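Local coordinates for protein phist (Plasmodium falciparum, PDB 4JLE) that binds the virulence factor PfEMP1, probably through this helical PHIST domain, and travels with it to knobs on the surface of the infected red cell, at residues K64-Q67 with S68-E71; K113-E116 with R117-K121; K56-E59 with E60-K64. One frame throughout, in Å; residues are numbered along the deposited sequence.

Contacts 1 and 3 are successive turns of helix 37-72. They share K64, and their centres lie about 11 Å apart. Contact 2 is a different kind of site: it marks the start of helix 117-163, where a short strand turns into the helix. It lies on the other side of the chain's centre, about 51 Å from contact 1 and 41 Å from contact 3, centre to centre. All three also touch the second subunit. In contacts 1 and 3 the middle of that subunit's helix 117-163 packs on helix 37-72. In contact 2 the other copy supplies its N-terminal part, including a strand that pairs with residues 115-116.

Contact 1 (K64-Q67 with S68-E71); sequences KFIQ and SIVE
The end of I69 fits into a hollow between two side chains of the preceding turn. Its CD1 lies 4.0 Å from CE2 of F65 and 4.2 Å from CD1 of I66. The F65 ring reaches this methyl because CG stands opposite the backbone N (chi1 176°), which carries CE2 forward along the helix; the methyl meets the ring obliquely. On the next flank, V70 CG2 lies over the I66 carbonyl, 3.3 Å from O, and meets I66 CG2 at 4.3 Å. Its other methyl, CG1, lies beside the amide of Q67. F65, I66, I69 and V70 form an apolar stripe on helix 37-72, in a three-helix bundle. F84 of helix 77-110 packs on I66, while L146 and F150 of the second subunit cover I66 and V70. A147 of that subunit lies on F65, and its K143 makes a cation-pi contact with the ring. The polar side carries two more fits. Q67 bends at its second torsion (chi2 54°), and NE2 donates a nearly straight bond of 3.2 Å to OE2 of E71. The carboxylate is met on its anti side, and the two planes stand 60° apart. OE1 of Q67 takes a hydrogen bond from NZ of K80. S68 folds its hydroxyl back onto the helix: OG donates to O of F65 across a short 2.5 Å, and the same oxygen also accepts from S68 N.

Contact 2 (K113-E116 with R117-K121); sequences KLCE and RKKFK
O of E116 accepts a hydrogen bond from N of F120 at 3.2 Å, with an N-H...O angle of 161°. The donor lies in the carbonyl plane. The spacing, four residues on from the N-cap, makes this a first-turn helix bond. E116 holds the N-cap position, and helix 117-163 starts directly after it. K119 adds an apolar cover, its CB lying 3.5 Å from that same E116 oxygen. F120 CB approaches the oxygen too, at 3.8 Å, before its ring turns away from the strand. The E116 side chain is extended and runs alongside K118, both pointing the same way. Its carboxyl carbon CD meets CB of K118 at 3.9 Å. The charged ends do not meet: OE2 of E116 stays 6.1 Å from NZ of K118. On the other flank SG of C115 touches CD of K119, at 3.9 Å. The sulfur stands opposite the backbone N (chi1 170°). K119 bends at its third torsion, about the CG-CD bond, so that CE and NZ turn off from CD, the atom in contact. The second subunit completes the site. Its strand pairs antiparallel with C115 and E116, so a small sheet crosses the interface. Main-chain oxygens of N32 and F34 of that subunit accept from the guanidinium of R117, and its F44 meets F120 edge to face. Within the contact, one main-chain bond and lysine methylenes join strand to helix. The nearby opposite charges probably add only weak attraction, while R117 spends its polar end on the partner subunit.

Contact 3 (K56-E59 with E60-K64); sequences KKVE and ENIFK
Residues 56-59 and 60-64 form one unbroken run of alpha helix, joined by four main-chain bonds, each from the N-H of a residue to the carbonyl four positions earlier. K56 O accepts from E60 N, K57 O from N61 N, V58 O from I62 N and E59 O from F63 N. All four are 3.0 to 3.1 Å long. The last is the straightest, with an N-H...O angle of 169°.

Side chains of the second segment lie back over the carbonyls of the first. E59 O sits over one face of the F63 ring, 3.3 Å from CG. The first torsion (chi1 -66°), with CG beside the backbone N, brings the ring back over this carbonyl, and the second (chi2 -22°) sets which way its face turns. I62 also reaches back. Its CD1 packs against CG1 of V58 at 3.9 Å, and its CG1 lies 3.4 Å from O of V58. On the outer side, the methylene chain of E60 runs past the K56 carbonyl, with CG 3.4 Å from O of K56. The amide of N61 lies near the K57 carbonyl, but its angle is too poor for a bond.

In the helical bundle this part of helix 37-72 is covered by helix 77-110 and by the second subunit. M91 of helix 77-110 touches E59, I62 and F63, and F84 stacks on the F63 ring. M138 and W142 of the second subunit pack on V58 and I62 respectively.

E59 is buried, and its OE1 is hydrogen-bonded to ND1 of H88. That bond ties helix 37-72 to helix 77-110, and would be expected to help offset the cost of burying a carboxylate. If E59 is ionised, it would probably favour a proton on ND1 of H88.

Contact 1 (K64-Q67 with S68-E71)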
loop_
_atom_site.group_PDB
_atom_site.type_symbol
_atom_site.label_atom_id
_atom_site.label_comp_id
_atom_site.label_asym_id
_atom_site.label_seq_id
_atom_site.Cartn_x
_atom_site.Cartn_y
_atom_site.Cartn_z
ATOM N N LYS B 64 -5.259 11.098 16.647
ATOM C CA LYS B 64 -5.683 11.546 17.969
ATOM C C LYS B 64 -5.098 12.929 18.228
ATOM O O LYS B 64 -5.799 13.817 18.717
ATOM C CB LYS B 64 -5.253 10.537 19.061
ATOM C CG LYS B 64 -5.722 10.883 20.458
ATOM C CD LYS B 64 -5.575 9.677 21.354
ATOM C CE LYS B 64 -6.062 9.996 22.730
ATOM N NZ LYS B 64 -6.005 8.798 23.620
ATOM N N PHE B 65 -3.817 13.109 17.880
ATOM C CA PHE B 65 -3.130 14.376 18.051
ATOM C C PHE B 65 -3.778 15.469 17.184
ATOM O O PHE B 65 -3.994 16.573 17.681
ATOM C CB PHE B 65 -1.630 14.230 17.724
ATOM C CG PHE B 65 -0.879 15.531 17.799
ATOM C CD1 PHE B 65 -0.466 16.040 19.020
ATOM C CD2 PHE B 65 -0.629 16.273 16.650
ATOM C CE1 PHE B 65 0.184 17.268 19.094
ATOM C CE2 PHE B 65 0.015 17.504 16.721
ATOM C CZ PHE B 65 0.407 18.001 17.942
ATOM N N ILE B 66 -4.085 15.169 15.899
ATOM C CA ILE B 66 -4.680 16.144 14.977
ATOM C C ILE B 66 -6.111 16.506 15.438
ATOM O O ILE B 66 -6.574 17.626 15.184
ATOM C CB ILE B 66 -4.609 15.653 13.487
ATOM C CG1 ILE B 66 -3.149 15.323 13.053
ATOM C CG2 ILE B 66 -5.247 16.651 12.495
ATOM C CD1 ILE B 66 -2.055 16.468 13.231
ATOM N N GLN B 67 -6.766 15.598 16.188
ATOM C CA GLN B 67 -8.103 15.815 16.728
ATOM C C GLN B 67 -8.105 17.009 17.671
ATOM O O GLN B 67 -9.061 17.776 17.646
ATOM C CB GLN B 67 -8.635 14.548 17.420
ATOM C CG GLN B 67 -10.109 14.617 17.854
ATOM C CD GLN B 67 -11.070 14.983 16.749
ATOM O OE1 GLN B 67 -10.932 14.562 15.602
ATOM N NE2 GLN B 67 -12.082 15.765 17.083
ATOM N N SER B 68 -7.004 17.217 18.423
ATOM C CA SER B 68 -6.819 18.349 19.350
ATOM C C SER B 68 -6.849 19.701 18.617
ATOM O O SER B 68 -7.388 20.667 19.151
ATOM C CB SER B 68 -5.512 18.200 20.133
ATOM O OG SER B 68 -4.351 18.463 19.352
ATOM N N ILE B 69 -6.278 19.755 17.397
ATOM C CA ILE B 69 -6.229 20.948 16.548
ATOM C C ILE B 69 -7.611 21.143 15.909
ATOM O O ILE B 69 -8.077 22.280 15.769
ATOM C CB ILE B 69 -5.084 20.827 15.474
ATOM C CG1 ILE B 69 -3.696 20.525 16.136
ATOM C CG2 ILE B 69 -5.035 22.082 14.541
ATOM C CD1 ILE B 69 -2.568 20.103 15.188
ATOM N N VAL B 70 -8.268 20.018 15.534
ATOM C CA VAL B 70 -9.599 20.013 14.919
ATOM C C VAL B 70 -10.607 20.698 15.860
ATOM O O VAL B 70 -11.350 21.584 15.421
ATOM C CB VAL B 70 -10.049 18.586 14.529
ATOM C CG1 VAL B 70 -11.550 18.530 14.248
ATOM C CG2 VAL B 70 -9.265 18.077 13.327
ATOM N N GLU B 71 -10.572 20.319 17.154
ATOM C CA GLU B 71 -11.425 20.847 18.217
ATOM C C GLU B 71 -11.063 22.291 18.567
ATOM O O GLU B 71 -11.970 23.085 18.796
ATOM C CB GLU B 71 -11.355 19.943 19.459
ATOM C CG GLU B 71 -11.975 18.580 19.188
ATOM C CD GLU B 71 -12.274 17.685 20.377
ATOM O OE1 GLU B 71 -12.653 18.210 21.450
ATOM O OE2 GLU B 71 -12.204 16.445 20.208
#

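Contact 2 (K113-E116 with R117-K121)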
loop_
_atom_site.group_PDB
_atom_site.type_symbol
_atom_site.label_atom_id
_atom_site.label_comp_id
_atom_site.label_asym_id
_atom_site.label_seq_id
_atom_site.Cartn_x
_atom_site.Cartn_y
_atom_site.Cartn_z
ATOM N N LYS B 113 24.348 -15.973 -4.450
ATOM C CA LYS B 113 24.438 -14.971 -5.529
ATOM C C LYS B 113 23.582 -15.323 -6.765
ATOM O O LYS B 113 23.263 -14.423 -7.535
ATOM C CB LYS B 113 25.911 -14.794 -6.002
ATOM C CG LYS B 113 26.891 -14.219 -4.974
ATOM C CD LYS B 113 26.982 -12.707 -5.069
ATOM C CE LYS B 113 27.721 -12.102 -3.897
ATOM N NZ LYS B 113 27.802 -10.619 -4.009
ATOM N N LEU B 114 23.255 -16.616 -6.986
ATOM C CA LEU B 114 22.564 -17.070 -8.190
ATOM C C LEU B 114 21.267 -17.808 -7.937
ATOM O O LEU B 114 21.102 -18.466 -6.922
ATOM C CB LEU B 114 23.488 -17.998 -9.013
ATOM C CG LEU B 114 24.662 -17.353 -9.746
ATOM C CD1 LEU B 114 25.579 -18.406 -10.290
ATOM C CD2 LEU B 114 24.200 -16.397 -10.858
ATOM N N CYS B 115 20.370 -17.741 -8.922
ATOM C CA CYS B 115 19.085 -18.425 -8.923
ATOM C C CYS B 115 18.825 -18.987 -10.301
ATOM O O CYS B 115 19.195 -18.369 -11.319
ATOM C CB CYS B 115 17.968 -17.485 -8.478
ATOM S SG CYS B 115 16.277 -18.131 -8.708
ATOM N N GLU B 116 18.166 -20.154 -10.317
ATOM C CA GLU B 116 17.800 -20.842 -11.536
ATOM C C GLU B 116 16.904 -19.919 -12.376
ATOM O O GLU B 116 15.878 -19.441 -11.881
ATOM C CB GLU B 116 17.111 -22.177 -11.210
ATOM C CG GLU B 116 17.237 -23.186 -12.342
ATOM C CD GLU B 116 16.244 -24.336 -12.355
ATOM O OE1 GLU B 116 15.201 -24.260 -11.663
ATOM O OE2 GLU B 116 16.502 -25.311 -13.098
ATOM N N ARG B 117 17.338 -19.602 -13.609
ATOM C CA ARG B 117 16.599 -18.711 -14.504
ATOM C C ARG B 117 15.154 -19.213 -14.763
ATOM O O ARG B 117 14.254 -18.386 -14.845
ATOM C CB ARG B 117 17.353 -18.529 -15.831
ATOM C CG ARG B 117 16.911 -17.299 -16.619
ATOM C CD ARG B 117 17.779 -17.034 -17.830
ATOM N NE ARG B 117 19.119 -16.591 -17.442
ATOM C CZ ARG B 117 19.517 -15.322 -17.407
ATOM N NH1 ARG B 117 18.685 -14.346 -17.754
ATOM N NH2 ARG B 117 20.752 -15.018 -17.032
ATOM N N LYS B 118 14.950 -20.551 -14.874
ATOM C CA LYS B 118 13.660 -21.235 -15.089
ATOM C C LYS B 118 12.644 -20.784 -14.029
ATOM O O LYS B 118 11.557 -20.328 -14.391
ATOM C CB LYS B 118 13.855 -22.773 -15.035
ATOM C CG LYS B 118 12.697 -23.610 -15.582
ATOM C CD LYS B 118 12.614 -24.962 -14.866
ATOM C CE LYS B 118 11.449 -25.829 -15.290
ATOM N NZ LYS B 118 11.701 -26.537 -16.572
ATOM N N LYS B 119 13.026 -20.904 -12.736
ATOM C CA LYS B 119 12.273 -20.522 -11.543
ATOM C C LYS B 119 11.957 -19.004 -11.548
ATOM O O LYS B 119 10.837 -18.608 -11.214
ATOM C CB LYS B 119 13.097 -20.901 -10.298
ATOM C CG LYS B 119 12.394 -20.676 -8.961
ATOM C CD LYS B 119 13.406 -20.594 -7.805
ATOM C CE LYS B 119 13.649 -21.903 -7.080
ATOM N NZ LYS B 119 14.324 -21.687 -5.771
ATOM N N PHE B 120 12.952 -18.171 -11.896
ATOM C CA PHE B 120 12.792 -16.727 -11.960
ATOM C C PHE B 120 11.726 -16.365 -13.010
ATOM O O PHE B 120 10.857 -15.536 -12.740
ATOM C CB PHE B 120 14.137 -16.042 -12.278
ATOM C CG PHE B 120 13.998 -14.548 -12.484
ATOM C CD1 PHE B 120 13.802 -13.695 -11.404
ATOM C CD2 PHE B 120 14.002 -14.002 -13.761
ATOM C CE1 PHE B 120 13.651 -12.326 -11.594
ATOM C CE2 PHE B 120 13.845 -12.628 -13.951
ATOM C CZ PHE B 120 13.678 -11.797 -12.864
ATOM N N LYS B 121 11.806 -17.000 -14.193
ATOM C CA LYS B 121 10.906 -16.834 -15.334
ATOM C C LYS B 121 9.477 -17.261 -14.948
ATOM O O LYS B 121 8.520 -16.579 -15.309
ATOM C CB LYS B 121 11.434 -17.653 -16.509
ATOM C CG LYS B 121 10.897 -17.248 -17.865
ATOM C CD LYS B 121 11.623 -18.005 -18.987
ATOM C CE LYS B 121 10.686 -18.625 -20.008
ATOM N NZ LYS B 121 10.076 -17.604 -20.900
#

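Contact 3 (K56-E59 with E60-K64)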
loop_
_atom_site.group_PDB
_atom_site.type_symbol
_atom_site.label_atom_id
_atom_site.label_comp_id
_atom_site.label_asym_id
_atom_site.label_seq_id
_atom_site.Cartn_x
_atom_site.Cartn_y
_atom_site.Cartn_z
ATOM N N LYS B 56 -0.704 0.698 12.412
ATOM C CA LYS B 56 -2.072 1.149 12.638
ATOM C C LYS B 56 -2.184 1.910 13.942
ATOM O O LYS B 56 -2.900 2.909 13.983
ATOM C CB LYS B 56 -3.049 -0.027 12.615
ATOM C CG LYS B 56 -3.771 -0.131 11.275
ATOM C CD LYS B 56 -4.716 -1.331 11.190
ATOM C CE LYS B 56 -4.162 -2.475 10.368
ATOM N NZ LYS B 56 -4.315 -2.271 8.894
ATOM N N LYS B 57 -1.453 1.478 14.990
ATOM C CA LYS B 57 -1.404 2.181 16.268
ATOM C C LYS B 57 -0.722 3.562 16.093
ATOM O O LYS B 57 -1.185 4.526 16.701
ATOM C CB LYS B 57 -0.700 1.371 17.357
ATOM C CG LYS B 57 -1.537 0.236 17.933
ATOM C CD LYS B 57 -0.689 -0.592 18.894
ATOM C CE LYS B 57 -1.315 -1.891 19.337
ATOM N NZ LYS B 57 -0.496 -3.046 18.881
ATOM N N VAL B 58 0.334 3.669 15.247
ATOM C CA VAL B 58 1.002 4.947 14.962
ATOM C C VAL B 58 0.002 5.890 14.266
ATOM O O VAL B 58 -0.112 7.038 14.678
ATOM C CB VAL B 58 2.312 4.821 14.145
ATOM C CG1 VAL B 58 2.908 6.196 13.834
ATOM C CG2 VAL B 58 3.329 3.925 14.860
ATOM N N GLU B 59 -0.757 5.397 13.263
ATOM C CA GLU B 59 -1.759 6.204 12.557
ATOM C C GLU B 59 -2.818 6.742 13.497
ATOM O O GLU B 59 -3.167 7.916 13.393
ATOM C CB GLU B 59 -2.425 5.416 11.447
ATOM C CG GLU B 59 -1.543 5.205 10.227
ATOM C CD GLU B 59 -2.322 4.622 9.065
ATOM O OE1 GLU B 59 -2.378 5.272 7.994
ATOM O OE2 GLU B 59 -2.900 3.523 9.240
ATOM N N GLU B 60 -3.299 5.909 14.433
ATOM C CA GLU B 60 -4.282 6.285 15.456
ATOM C C GLU B 60 -3.745 7.424 16.307
ATOM O O GLU B 60 -4.459 8.384 16.572
ATOM C CB GLU B 60 -4.610 5.075 16.367
ATOM C CG GLU B 60 -5.546 4.053 15.753
ATOM C CD GLU B 60 -5.688 2.700 16.446
ATOM O OE1 GLU B 60 -5.253 2.561 17.613
ATOM O OE2 GLU B 60 -6.230 1.770 15.806
ATOM N N ASN B 61 -2.478 7.307 16.729
ATOM C CA ASN B 61 -1.797 8.300 17.559
ATOM C C ASN B 61 -1.671 9.640 16.815
ATOM O O ASN B 61 -1.867 10.678 17.437
ATOM C CB ASN B 61 -0.430 7.780 18.034
ATOM C CG ASN B 61 -0.531 6.630 19.025
ATOM O OD1 ASN B 61 -1.585 6.378 19.626
ATOM N ND2 ASN B 61 0.569 5.895 19.213
ATOM N N ILE B 62 -1.393 9.615 15.496
ATOM C CA ILE B 62 -1.296 10.842 14.695
ATOM C C ILE B 62 -2.677 11.501 14.648
ATOM O O ILE B 62 -2.796 12.680 14.953
ATOM C CB ILE B 62 -0.729 10.566 13.271
ATOM C CG1 ILE B 62 0.720 10.016 13.330
ATOM C CG2 ILE B 62 -0.836 11.821 12.388
ATOM C CD1 ILE B 62 1.185 9.248 12.084
ATOM N N PHE B 63 -3.709 10.726 14.303
ATOM C CA PHE B 63 -5.091 11.183 14.168
ATOM C C PHE B 63 -5.681 11.695 15.514
ATOM O O PHE B 63 -6.467 12.660 15.519
ATOM C CB PHE B 63 -5.962 10.071 13.539
ATOM C CG PHE B 63 -5.637 9.709 12.089
ATOM C CD1 PHE B 63 -4.967 10.606 11.254
ATOM C CD2 PHE B 63 -6.045 8.492 11.550
ATOM C CE1 PHE B 63 -4.664 10.271 9.926
ATOM C CE2 PHE B 63 -5.760 8.166 10.215
ATOM C CZ PHE B 63 -5.069 9.059 9.414
ATOM N N LYS B 64 -5.259 11.098 16.647
ATOM C CA LYS B 64 -5.683 11.546 17.969
ATOM C C LYS B 64 -5.098 12.929 18.228
ATOM O O LYS B 64 -5.799 13.817 18.717
ATOM C CB LYS B 64 -5.253 10.537 19.061
ATOM C CG LYS B 64 -5.722 10.883 20.458
ATOM C CD LYS B 64 -5.575 9.677 21.354
ATOM C CE LYS B 64 -6.062 9.996 22.730
ATOM N NZ LYS B 64 -6.005 8.798 23.620
#